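Local coordinates for polyketide synthase type I (PDB 5KKU), which is a modular enzyme of antibiotic polyketide biosynthesis whose N-terminal dehydratase domain, the part described here, probably removes water from carrier-bound polyketide intermediates, at residues Y20-R26 with I153-M159; Q29-L33 with P65-S69; M175-L179 with A195-S200; A183-R187 with P232-T236. All coordinates share one frame; numbering follows the deposited sequence.

Contact 1. Residues Y20-R26 with I153-M159; sequences YIVRDHR and IEHGEFM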
loop_
_atom_site.group_PDB
_atom_site.type_symbol
_atom_site.label_atom_id
_atom_site.label_comp_id
_atom_site.label_asym_id
_atom_site.label_seq_id
_atom_site.Cartn_x
_atom_site.Cartn_y
_atom_site.Cartn_z
ATOM N N TYR A 20 14.088 0.057 -6.736
ATOM C CA TYR A 20 14.285 -0.693 -5.520
ATOM C C TYR A 20 13.022 -1.374 -5.031
ATOM O O TYR A 20 13.113 -2.376 -4.432
ATOM C CB TYR A 20 14.875 0.132 -4.383
ATOM C CG TYR A 20 16.308 0.558 -4.502
ATOM C CD1 TYR A 20 17.326 -0.331 -4.367
ATOM C CD2 TYR A 20 16.635 1.863 -4.703
ATOM C CE1 TYR A 20 18.629 0.062 -4.429
ATOM C CE2 TYR A 20 17.927 2.254 -4.779
ATOM C CZ TYR A 20 18.911 1.335 -4.638
ATOM O OH TYR A 20 20.159 1.677 -4.704
ATOM N N ILE A 21 11.864 -0.787 -5.316
ATOM C CA ILE A 21 10.591 -1.359 -4.892
ATOM C C ILE A 21 10.388 -2.752 -5.482
ATOM O O ILE A 21 10.245 -3.732 -4.750
ATOM C CB ILE A 21 9.407 -0.463 -5.298
ATOM C CG1 ILE A 21 9.530 0.913 -4.640
ATOM C CG2 ILE A 21 8.088 -1.121 -4.923
ATOM C CD1 ILE A 21 8.871 2.026 -5.425
ATOM N N VAL A 22 10.375 -2.831 -6.808
ATOM C CA VAL A 22 10.188 -4.102 -7.498
ATOM C C VAL A 22 11.379 -5.030 -7.278
ATOM O O VAL A 22 11.235 -6.252 -7.286
ATOM C CB VAL A 22 9.980 -3.899 -9.010
ATOM C CG1 VAL A 22 8.748 -3.046 -9.266
ATOM C CG2 VAL A 22 11.214 -3.265 -9.634
ATOM N N ARG A 23 12.528 -4.479 -7.081
ATOM C CA ARG A 23 13.639 -5.318 -6.872
ATOM C C ARG A 23 13.466 -6.084 -5.598
ATOM O O ARG A 23 13.817 -7.206 -5.513
ATOM C CB ARG A 23 14.866 -4.460 -6.860
ATOM C CG ARG A 23 16.188 -5.021 -6.447
ATOM C CD ARG A 23 17.012 -3.776 -6.267
ATOM N NE ARG A 23 18.306 -3.918 -5.696
ATOM C CZ ARG A 23 18.605 -3.859 -4.414
ATOM N NH1 ARG A 23 17.736 -3.707 -3.486
ATOM N NH2 ARG A 23 19.839 -3.943 -4.077
ATOM N N ASP A 24 12.863 -5.435 -4.621
ATOM C CA ASP A 24 12.740 -6.000 -3.294
ATOM C C ASP A 24 11.288 -6.379 -2.978
ATOM O O ASP A 24 10.883 -6.474 -1.870
ATOM C CB ASP A 24 13.308 -5.044 -2.264
ATOM C CG ASP A 24 14.821 -4.955 -2.311
ATOM O OD1 ASP A 24 15.462 -5.713 -3.024
ATOM O OD2 ASP A 24 15.351 -4.144 -1.611
ATOM N N HIS A 25 10.522 -6.583 -4.029
ATOM C CA HIS A 25 9.183 -7.154 -3.936
ATOM C C HIS A 25 8.870 -8.084 -5.090
ATOM O O HIS A 25 8.476 -7.677 -6.163
ATOM C CB HIS A 25 8.093 -6.105 -3.758
ATOM C CG HIS A 25 6.760 -6.687 -3.476
ATOM N ND1 HIS A 25 5.783 -6.784 -4.423
ATOM C CD2 HIS A 25 6.240 -7.208 -2.356
ATOM C CE1 HIS A 25 4.721 -7.343 -3.902
ATOM N NE2 HIS A 25 4.979 -7.615 -2.651
ATOM N N ARG A 26 9.084 -9.350 -4.878
ATOM C CA ARG A 26 8.818 -10.280 -5.933
ATOM C C ARG A 26 7.815 -11.337 -5.536
ATOM O O ARG A 26 7.864 -11.834 -4.478
ATOM C CB ARG A 26 10.113 -10.871 -6.487
ATOM C CG ARG A 26 11.333 -9.975 -6.416
ATOM C CD ARG A 26 12.553 -10.617 -7.026
ATOM N NE ARG A 26 13.662 -9.718 -7.038
ATOM C CZ ARG A 26 14.881 -9.979 -7.466
ATOM N NH1 ARG A 26 15.192 -11.139 -7.991
ATOM N NH2 ARG A 26 15.776 -9.056 -7.386
ATOM N N ILE A 153 5.677 -14.650 -1.781
ATOM C CA ILE A 153 5.952 -13.238 -1.847
ATOM C C ILE A 153 7.255 -12.925 -1.104
ATOM O O ILE A 153 7.397 -13.244 0.029
ATOM C CB ILE A 153 4.795 -12.456 -1.262
ATOM C CG1 ILE A 153 3.536 -12.805 -2.016
ATOM C CG2 ILE A 153 5.069 -10.983 -1.296
ATOM C CD1 ILE A 153 2.329 -12.073 -1.541
ATOM N N GLU A 154 8.216 -12.334 -1.753
ATOM C CA GLU A 154 9.467 -12.124 -1.106
ATOM C C GLU A 154 9.899 -10.685 -0.995
ATOM O O GLU A 154 10.179 -10.030 -1.962
ATOM C CB GLU A 154 10.572 -12.944 -1.747
ATOM C CG GLU A 154 10.398 -14.438 -1.711
ATOM C CD GLU A 154 10.724 -15.111 -0.379
ATOM O OE1 GLU A 154 11.690 -14.753 0.297
ATOM O OE2 GLU A 154 10.025 -16.047 -0.038
ATOM N N HIS A 155 9.979 -10.198 0.211
ATOM C CA HIS A 155 10.434 -8.875 0.431
ATOM C C HIS A 155 11.930 -8.809 0.591
ATOM O O HIS A 155 12.495 -9.555 1.341
ATOM C CB HIS A 155 9.795 -8.304 1.666
ATOM C CG HIS A 155 8.363 -7.938 1.509
ATOM N ND1 HIS A 155 7.347 -8.837 1.696
ATOM C CD2 HIS A 155 7.774 -6.763 1.227
ATOM C CE1 HIS A 155 6.202 -8.230 1.529
ATOM N NE2 HIS A 155 6.432 -6.974 1.239
ATOM N N GLY A 156 12.560 -7.941 -0.167
ATOM C CA GLY A 156 13.947 -7.586 -0.021
ATOM C C GLY A 156 14.266 -6.406 0.889
ATOM O O GLY A 156 13.405 -5.842 1.456
ATOM N N GLU A 157 15.522 -6.053 0.997
ATOM C CA GLU A 157 15.996 -4.988 1.855
ATOM C C GLU A 157 15.184 -3.709 1.933
ATOM O O GLU A 157 14.832 -3.308 3.013
ATOM C CB GLU A 157 17.473 -4.718 1.598
ATOM C CG GLU A 157 18.039 -3.416 2.094
ATOM C CD GLU A 157 19.559 -3.401 2.214
ATOM O OE1 GLU A 157 20.266 -4.055 1.451
ATOM O OE2 GLU A 157 20.074 -2.710 3.091
ATOM N N PHE A 158 14.909 -3.107 0.804
ATOM C CA PHE A 158 14.176 -1.912 0.769
ATOM C C PHE A 158 12.729 -2.131 1.136
ATOM O O PHE A 158 12.106 -1.290 1.663
ATOM C CB PHE A 158 14.240 -1.439 -0.664
ATOM C CG PHE A 158 13.716 -0.092 -0.904
ATOM C CD1 PHE A 158 12.402 0.124 -1.039
ATOM C CD2 PHE A 158 14.575 0.958 -1.057
ATOM C CE1 PHE A 158 11.937 1.373 -1.282
ATOM C CE2 PHE A 158 14.124 2.207 -1.307
ATOM C CZ PHE A 158 12.797 2.416 -1.428
ATOM N N MET A 159 12.099 -3.216 0.827
ATOM C CA MET A 159 10.703 -3.287 1.201
ATOM C C MET A 159 10.403 -3.982 2.499
ATOM O O MET A 159 9.323 -3.898 2.995
ATOM C CB MET A 159 9.921 -3.948 0.107
ATOM C CG MET A 159 9.859 -3.122 -1.130
ATOM S SD MET A 159 8.973 -1.594 -0.962
ATOM C CE MET A 159 7.339 -2.170 -0.781
#
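His25 and Arg26 pair antiparallel with His155 and Glu154. Arg26 and Glu154 exchange two backbone hydrogen bonds, and past these pairs a further backbone bond, Gly156 N to Asp24 O (2.8 Å), ties the loop residues together. Asp24, the first residue past helix 20-23, points its side chain at segment 153-159: Phe158 N donates to Asp24 OD2 at 2.7 Å, nearly straight at 165°, on the anti side and somewhat out of the carboxylate plane. Arg23 NH1 forms a salt bridge with Asp24 OD2 (3.1 Å), so a buried carboxylate is held from both segments. The pairing joins the N-terminal hotdog fold to the C-terminal one, the double-hotdog architecture of polyketide synthase dehydratases, and it carries His25, the predicted proton acceptor. With CG anti to the backbone N (chi1 -172°), the His25 ring turns its CD2 edge onto the face of His155, an edge-to-face pair with planes at 62°. His155 NE2 is hydrogen-bonded to Asp198, the predicted proton donor, while Ile153 CG2 lies 3.6 Å from His25 NE2. At the helical end Tyr20 CB sits over the face of the Phe158 ring, 3.7 Å from its centroid.

Contact 2. Residues Q29-L33 with P65-S69; sequences QIRVL and PVVTS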
loop_
_atom_site.group_PDB
_atom_site.type_symbol
_atom_site.label_atom_id
_atom_site.label_comp_id
_atom_site.label_asym_id
_atom_site.label_seq_id
_atom_site.Cartn_x
_atom_site.Cartn_y
_atom_site.Cartn_z
ATOM N N GLN A 29 8.978 -14.975 -7.764
ATOM C CA GLN A 29 10.205 -14.655 -8.430
ATOM C C GLN A 29 10.024 -13.669 -9.551
ATOM O O GLN A 29 10.879 -13.515 -10.338
ATOM C CB GLN A 29 10.964 -15.925 -8.861
ATOM C CG GLN A 29 11.726 -16.571 -7.718
ATOM C CD GLN A 29 12.561 -17.784 -8.080
ATOM O OE1 GLN A 29 12.038 -18.866 -8.309
ATOM N NE2 GLN A 29 13.848 -17.614 -8.096
ATOM N N ILE A 30 8.889 -13.021 -9.585
ATOM C CA ILE A 30 8.640 -11.992 -10.566
ATOM C C ILE A 30 8.538 -10.636 -9.875
ATOM O O ILE A 30 7.916 -10.534 -8.878
ATOM C CB ILE A 30 7.409 -12.289 -11.401
ATOM C CG1 ILE A 30 7.600 -13.551 -12.209
ATOM C CG2 ILE A 30 7.074 -11.128 -12.277
ATOM C CD1 ILE A 30 6.311 -14.228 -12.513
ATOM N N ARG A 31 9.172 -9.620 -10.450
ATOM C CA ARG A 31 9.145 -8.278 -9.879
ATOM C C ARG A 31 7.842 -7.562 -10.219
ATOM O O ARG A 31 7.514 -7.372 -11.390
ATOM C CB ARG A 31 10.338 -7.460 -10.375
ATOM C CG ARG A 31 11.691 -8.053 -10.014
ATOM C CD ARG A 31 12.827 -7.131 -10.427
ATOM N NE ARG A 31 14.120 -7.806 -10.391
ATOM C CZ ARG A 31 15.291 -7.182 -10.454
ATOM N NH1 ARG A 31 15.335 -5.860 -10.557
ATOM N NH2 ARG A 31 16.419 -7.877 -10.415
ATOM N N VAL A 32 7.102 -7.168 -9.188
ATOM C CA VAL A 32 5.834 -6.472 -9.374
ATOM C C VAL A 32 5.801 -5.168 -8.584
ATOM O O VAL A 32 6.665 -4.919 -7.742
ATOM C CB VAL A 32 4.642 -7.349 -8.950
ATOM C CG1 VAL A 32 3.331 -6.618 -9.199
ATOM C CG2 VAL A 32 4.670 -8.677 -9.692
ATOM N N LEU A 33 4.800 -4.339 -8.861
ATOM C CA LEU A 33 4.653 -3.060 -8.177
ATOM C C LEU A 33 3.498 -3.095 -7.183
ATOM O O LEU A 33 2.337 -3.243 -7.576
ATOM C CB LEU A 33 4.442 -1.932 -9.190
ATOM C CG LEU A 33 4.421 -0.510 -8.625
ATOM C CD1 LEU A 33 5.595 -0.289 -7.683
ATOM C CD2 LEU A 33 4.430 0.515 -9.749
ATOM N N PRO A 65 -1.468 -5.494 -11.761
ATOM C CA PRO A 65 -0.182 -5.267 -11.134
ATOM C C PRO A 65 0.834 -4.709 -12.118
ATOM O O PRO A 65 0.788 -5.117 -13.218
ATOM C CB PRO A 65 0.207 -6.659 -10.673
ATOM C CG PRO A 65 -0.424 -7.554 -11.612
ATOM C CD PRO A 65 -1.739 -6.923 -11.901
ATOM N N VAL A 66 1.643 -3.744 -11.751
ATOM C CA VAL A 66 2.733 -3.292 -12.586
ATOM C C VAL A 66 3.913 -4.259 -12.451
ATOM O O VAL A 66 4.540 -4.307 -11.443
ATOM C CB VAL A 66 3.170 -1.860 -12.247
ATOM C CG1 VAL A 66 4.478 -1.496 -12.896
ATOM C CG2 VAL A 66 2.113 -0.856 -12.611
ATOM N N VAL A 67 4.171 -5.044 -13.485
ATOM C CA VAL A 67 5.245 -6.016 -13.526
ATOM C C VAL A 67 6.397 -5.559 -14.418
ATOM O O VAL A 67 6.187 -5.184 -15.511
ATOM C CB VAL A 67 4.722 -7.370 -13.979
ATOM C CG1 VAL A 67 5.825 -8.341 -14.323
ATOM C CG2 VAL A 67 3.826 -7.958 -12.936
ATOM N N THR A 68 7.615 -5.719 -13.941
ATOM C CA THR A 68 8.790 -5.423 -14.743
ATOM C C THR A 68 9.581 -6.636 -15.121
ATOM O O THR A 68 9.413 -7.666 -14.566
ATOM C CB THR A 68 9.724 -4.379 -14.108
ATOM O OG1 THR A 68 10.390 -4.926 -12.980
ATOM C CG2 THR A 68 8.975 -3.242 -13.667
ATOM N N SER A 69 10.475 -6.484 -16.061
ATOM C CA SER A 69 11.283 -7.552 -16.556
ATOM C C SER A 69 12.666 -7.049 -16.952
ATOM O O SER A 69 12.854 -5.891 -17.107
ATOM C CB SER A 69 10.577 -8.178 -17.740
ATOM O OG SER A 69 11.334 -9.126 -18.402
#
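Val32 and Val67 face each other as a non-hydrogen-bonded antiparallel pair, and their methyls make the dense part of this contact. Val32 CG2 meets Val67 CG2 at 3.4 Å, closer than ordinary van der Waals distance. The other branch, Val32 CG1, lies anti to the backbone N (chi1 -178°), which directs it to Pro65 CB at 3.5 Å. Ile30 CG2 extends this apolar patch by touching Val67 CG1. On the face that holds Leu33 and Val66 the two side chains lie alongside each other, pointing the same way, with CB against CB at 3.3 Å and Leu33 CD2 against Val66 CG1. The backbone pairing there is loose even so, the bond from Leu33 N to Val66 O being weak and strongly bent. Strands 30-33 and 66-67 are neighbours in a small four-stranded antiparallel sheet, in which 30-33 also borders 25-27, the strand of the predicted catalytic histidine His25; both segments here belong to the N-terminal hotdog fold. Helix 286-297, which ends in a run of histidines that is probably a purification tag, packs on the side of Ile30, Val32 and Pro65.

Thr68, buried, donates its N-H to Arg31 O (Thr68 N to O 3.0 Å, 157°). The looser, solvent side is that of the partly exposed Arg31: its CB rests 3.6 Å from Thr68 OG1, but the extended chain carries the guanidinium away from the other strand. There NH1 bonds to the backbone oxygen of His17, whose ring also holds Thr68 OG1 through ND1, so one residue anchors both side chains. Arg31 NH2 comes close to that of Arg26, a like-charged neighbour.

Contact 3. Residues M175-L179 with A195-S200; sequences MELTL and AFLDAS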
loop_
_atom_site.group_PDB
_atom_site.type_symbol
_atom_site.label_atom_id
_atom_site.label_comp_id
_atom_site.label_asym_id
_atom_site.label_seq_id
_atom_site.Cartn_x
_atom_site.Cartn_y
_atom_site.Cartn_z
ATOM N N MET A 175 1.615 -2.351 15.074
ATOM C CA MET A 175 2.819 -2.771 14.366
ATOM C C MET A 175 3.913 -1.706 14.345
ATOM O O MET A 175 3.780 -0.676 13.683
ATOM C CB MET A 175 2.475 -3.192 12.935
ATOM C CG MET A 175 1.768 -4.534 12.836
ATOM S SD MET A 175 1.483 -5.048 11.131
ATOM C CE MET A 175 0.547 -3.652 10.510
ATOM N N GLU A 176 4.995 -1.970 15.069
ATOM C CA GLU A 176 6.109 -1.072 15.124
ATOM C C GLU A 176 6.950 -1.335 13.917
ATOM O O GLU A 176 7.489 -2.378 13.767
ATOM C CB GLU A 176 6.890 -1.266 16.411
ATOM C CG GLU A 176 7.921 -0.192 16.639
ATOM C CD GLU A 176 8.707 -0.406 17.887
ATOM O OE1 GLU A 176 9.120 -1.518 18.119
ATOM O OE2 GLU A 176 8.920 0.531 18.636
ATOM N N LEU A 177 7.021 -0.380 13.025
ATOM C CA LEU A 177 7.716 -0.560 11.791
ATOM C C LEU A 177 8.832 0.433 11.576
ATOM O O LEU A 177 8.663 1.599 11.781
ATOM C CB LEU A 177 6.709 -0.475 10.662
ATOM C CG LEU A 177 5.603 -1.506 10.721
ATOM C CD1 LEU A 177 4.381 -1.090 9.974
ATOM C CD2 LEU A 177 6.138 -2.769 10.147
ATOM N N THR A 178 9.977 -0.044 11.123
ATOM C CA THR A 178 11.107 0.783 10.766
ATOM C C THR A 178 11.720 0.343 9.450
ATOM O O THR A 178 11.821 -0.801 9.166
ATOM C CB THR A 178 12.181 0.811 11.841
ATOM O OG1 THR A 178 11.630 1.318 13.038
ATOM C CG2 THR A 178 13.236 1.711 11.492
ATOM N N LEU A 179 12.174 1.277 8.654
ATOM C CA LEU A 179 12.808 0.950 7.423
ATOM C C LEU A 179 14.214 0.407 7.590
ATOM O O LEU A 179 14.821 0.597 8.596
ATOM C CB LEU A 179 12.840 2.144 6.518
ATOM C CG LEU A 179 11.575 2.962 6.408
ATOM C CD1 LEU A 179 11.945 4.229 5.690
ATOM C CD2 LEU A 179 10.516 2.233 5.653
ATOM N N ALA A 195 7.340 1.354 1.191
ATOM C CA ALA A 195 7.676 0.312 2.132
ATOM C C ALA A 195 6.781 0.341 3.356
ATOM O O ALA A 195 6.273 -0.644 3.754
ATOM C CB ALA A 195 9.119 0.374 2.535
ATOM N N PHE A 196 6.602 1.514 3.933
ATOM C CA PHE A 196 5.695 1.718 5.018
ATOM C C PHE A 196 4.259 1.360 4.651
ATOM O O PHE A 196 3.623 0.686 5.397
ATOM C CB PHE A 196 5.757 3.142 5.526
ATOM C CG PHE A 196 6.808 3.394 6.573
ATOM C CD1 PHE A 196 7.130 2.448 7.508
ATOM C CD2 PHE A 196 7.437 4.603 6.630
ATOM C CE1 PHE A 196 8.084 2.681 8.440
ATOM C CE2 PHE A 196 8.387 4.855 7.561
ATOM C CZ PHE A 196 8.707 3.897 8.473
ATOM N N LEU A 197 3.799 1.789 3.483
ATOM C CA LEU A 197 2.470 1.545 3.006
ATOM C C LEU A 197 2.205 0.049 2.824
ATOM O O LEU A 197 1.231 -0.456 3.287
ATOM C CB LEU A 197 2.202 2.336 1.728
ATOM C CG LEU A 197 2.114 3.858 1.758
ATOM C CD1 LEU A 197 1.616 4.392 0.453
ATOM C CD2 LEU A 197 1.212 4.337 2.859
ATOM N N ASP A 198 3.080 -0.655 2.127
ATOM C CA ASP A 198 3.008 -2.088 1.931
ATOM C C ASP A 198 2.901 -2.867 3.228
ATOM O O ASP A 198 2.017 -3.610 3.396
ATOM C CB ASP A 198 4.203 -2.533 1.127
ATOM C CG ASP A 198 4.177 -3.974 0.763
ATOM O OD1 ASP A 198 3.340 -4.412 0.001
ATOM O OD2 ASP A 198 5.011 -4.687 1.229
ATOM N N ALA A 199 3.831 -2.666 4.136
ATOM C CA ALA A 199 3.803 -3.330 5.420
ATOM C C ALA A 199 2.555 -3.045 6.222
ATOM O O ALA A 199 2.122 -3.888 6.946
ATOM C CB ALA A 199 5.016 -3.010 6.244
ATOM N N SER A 200 2.011 -1.866 6.078
ATOM C CA SER A 200 0.809 -1.498 6.771
ATOM C C SER A 200 -0.434 -2.223 6.306
ATOM O O SER A 200 -1.331 -2.373 7.045
ATOM C CB SER A 200 0.592 -0.010 6.723
ATOM O OG SER A 200 1.600 0.640 7.374
#
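Leu179 sets one methyl over the face of the Phe196 ring. Leu179 CD2 stands over the middle of the Phe196 ring, 3.6 Å from its centroid and only 7° off the normal, a CH-pi contact in which the two side chains cross at about a right angle. CG of the same leucine sits above the rim, 3.7 Å from Phe196 CZ. The edge of the ring is turned instead to the strand backbone, where Leu177 O lies near the ring plane, 3.6 Å from Phe196 CE1. Phe196 is therefore held in two directions, by a methyl over a face and by main chain at its rim, and Phe233 adds an edge-to-face partner.

Leu179 CD2 also reaches Ala195 CB (3.9 Å). One helical turn further on, Leu177 CD2 touches Ala199 CB while its CD1 approaches Ser200 OG, and the bend of Met175 at its last torsion brings CE to Ala199 O. Strand 175-178 and helix 195-200 run nearly antiparallel, at 154° with axes 9.4 Å apart. This is the hotdog layout, a helix wrapped by a curved antiparallel sheet, here in the C-terminal hotdog fold, and the contact is buried and made without a hydrogen bond between the segments. The helix also carries Asp198, the predicted proton donor, which points off the strand. Ser200 OG folds back along its own helix to Phe196 O (2.8 Å), an oxygen that Ser200 N reaches from the opposite face of its carbonyl plane; Thr239 of strand 236-248 is a further partner of the hydroxyl.

Contact 4. Residues A183-R187 with P232-T236; sequences AEGFR and PFPKT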
loop_
_atom_site.group_PDB
_atom_site.type_symbol
_atom_site.label_atom_id
_atom_site.label_comp_id
_atom_site.label_asym_id
_atom_site.label_seq_id
_atom_site.Cartn_x
_atom_site.Cartn_y
_atom_site.Cartn_z
ATOM N N ALA A 183 16.340 1.889 2.696
ATOM C CA ALA A 183 15.018 2.441 2.580
ATOM C C ALA A 183 14.858 3.745 3.288
ATOM O O ALA A 183 14.158 4.594 2.839
ATOM C CB ALA A 183 13.997 1.469 3.073
ATOM N N GLU A 184 15.577 3.908 4.373
ATOM C CA GLU A 184 15.456 5.075 5.197
ATOM C C GLU A 184 15.958 6.312 4.503
ATOM O O GLU A 184 15.446 7.369 4.715
ATOM C CB GLU A 184 16.145 4.849 6.529
ATOM C CG GLU A 184 16.410 6.089 7.311
ATOM C CD GLU A 184 15.173 6.895 7.564
ATOM O OE1 GLU A 184 14.120 6.310 7.759
ATOM O OE2 GLU A 184 15.270 8.117 7.518
ATOM N N GLY A 185 16.945 6.164 3.640
ATOM C CA GLY A 185 17.507 7.276 2.931
ATOM C C GLY A 185 16.551 7.937 1.956
ATOM O O GLY A 185 16.798 9.003 1.531
ATOM N N PHE A 186 15.452 7.277 1.627
ATOM C CA PHE A 186 14.505 7.815 0.698
ATOM C C PHE A 186 13.229 8.374 1.347
ATOM O O PHE A 186 12.393 8.930 0.704
ATOM C CB PHE A 186 14.131 6.754 -0.306
ATOM C CG PHE A 186 15.244 6.334 -1.225
ATOM C CD1 PHE A 186 15.489 7.005 -2.388
ATOM C CD2 PHE A 186 16.002 5.239 -0.936
ATOM C CE1 PHE A 186 16.480 6.613 -3.224
ATOM C CE2 PHE A 186 16.982 4.811 -1.772
ATOM C CZ PHE A 186 17.234 5.508 -2.917
ATOM N N ARG A 187 13.092 8.043 2.631
ATOM C CA ARG A 187 11.928 8.392 3.434
ATOM C C ARG A 187 11.610 9.847 3.252
ATOM O O ARG A 187 10.453 10.265 3.296
ATOM C CB ARG A 187 12.187 8.091 4.912
ATOM C CG ARG A 187 10.997 8.361 5.819
ATOM C CD ARG A 187 11.260 7.875 7.235
ATOM N NE ARG A 187 12.384 8.573 7.853
ATOM C CZ ARG A 187 12.347 9.840 8.253
ATOM N NH1 ARG A 187 11.240 10.554 8.100
ATOM N NH2 ARG A 187 13.418 10.393 8.805
ATOM N N PRO A 232 3.791 13.700 7.370
ATOM C CA PRO A 232 4.801 12.831 6.778
ATOM C C PRO A 232 5.319 11.790 7.734
ATOM O O PRO A 232 5.369 12.040 8.893
ATOM C CB PRO A 232 5.904 13.790 6.404
ATOM C CG PRO A 232 5.710 14.936 7.297
ATOM C CD PRO A 232 4.263 15.065 7.527
ATOM N N PHE A 233 5.631 10.619 7.249
ATOM C CA PHE A 233 6.133 9.574 8.087
ATOM C C PHE A 233 7.481 9.880 8.745
ATOM O O PHE A 233 8.352 10.364 8.132
ATOM C CB PHE A 233 6.266 8.303 7.262
ATOM C CG PHE A 233 4.972 7.688 6.829
ATOM C CD1 PHE A 233 3.863 7.765 7.599
ATOM C CD2 PHE A 233 4.903 6.982 5.653
ATOM C CE1 PHE A 233 2.701 7.162 7.199
ATOM C CE2 PHE A 233 3.745 6.381 5.251
ATOM C CZ PHE A 233 2.638 6.474 6.023
ATOM N N PRO A 234 7.650 9.508 9.991
ATOM C CA PRO A 234 8.952 9.588 10.634
ATOM C C PRO A 234 9.711 8.311 10.456
ATOM O O PRO A 234 9.252 7.511 9.705
ATOM C CB PRO A 234 8.592 9.777 12.082
ATOM C CG PRO A 234 7.307 9.111 12.196
ATOM C CD PRO A 234 6.580 9.460 10.971
ATOM N N LYS A 235 10.826 8.127 11.124
ATOM C CA LYS A 235 11.625 6.950 10.988
ATOM C C LYS A 235 10.913 5.685 11.411
ATOM O O LYS A 235 11.053 4.681 10.807
ATOM C CB LYS A 235 12.895 7.113 11.770
ATOM C CG LYS A 235 13.934 7.948 11.079
ATOM C CD LYS A 235 15.186 8.082 11.898
ATOM C CE LYS A 235 16.128 9.078 11.254
ATOM N NZ LYS A 235 17.234 9.547 12.130
ATOM N N THR A 236 10.162 5.733 12.484
ATOM C CA THR A 236 9.391 4.589 12.889
ATOM C C THR A 236 7.933 4.967 12.971
ATOM O O THR A 236 7.607 5.961 13.507
ATOM C CB THR A 236 9.801 4.073 14.281
ATOM O OG1 THR A 236 11.181 3.762 14.327
ATOM C CG2 THR A 236 8.999 2.877 14.688
#
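Arg187 crosses from its turn to the 232-236 loop. From CB the chain sets out with CG anti to the backbone N (chi1 -177°), which sends it toward the loop, and Arg187 CG passes 4.0 Å from Phe233 O. Arg187 CD then comes to 3.2 Å from Pro234 O, and the bend at the third torsion (62°) lays the guanidinium over the backbone of Pro234 and Lys235. Arg187 NE turns to its own segment, forming a salt bridge with Glu184 OE1 (2.9 Å) in the guanidinium plane and on the syn lone pair of that oxygen; NE and NH2 also make weak bonds to Glu184 OE2. A type I beta turn runs from Glu184 to Arg187, following on from helix 181-184, and the loop they meet leads into strand 236-248 of the C-terminal hotdog fold; the contact lies at the surface. Arg187 CZ has Lys235 N over one guanidinium face at 3.7 Å. Of the terminal nitrogens, Arg187 NH1 donates to Phe233 O (2.9 Å, 131°), the one hydrogen bond between the segments, while Arg187 NH2 lies against Lys235 CG at 3.4 Å. Lys235 crosses both Arg187 and Glu184 at about a right angle, offering its aliphatic chain.

How the contacts relate
The predicted active site lies between contacts 1 and 3: His25 NE2 of contact 1 is 4.5 Å from Asp198 OD1 on the helix of contact 3, and Met159 CE of contact 1 packs 3.7 Å from Asp198 CB. Contact 2 continues the small sheet of contact 1 through the neighbouring strands 25-27 and 30-33, the centres of the two contacts lying 10 Å apart, with Ile21 CG2 3.8 Å from Leu33 CD1. Contact 4 adjoins contact 3 through Thr178 OG1 and Thr236 OG1 (2.8 Å), and reaches contact 1 where Phe186 CD2 touches Phe158 CE2 at 3.6 Å. Contacts 2 and 4 stay about 13 Å apart at their nearest atoms.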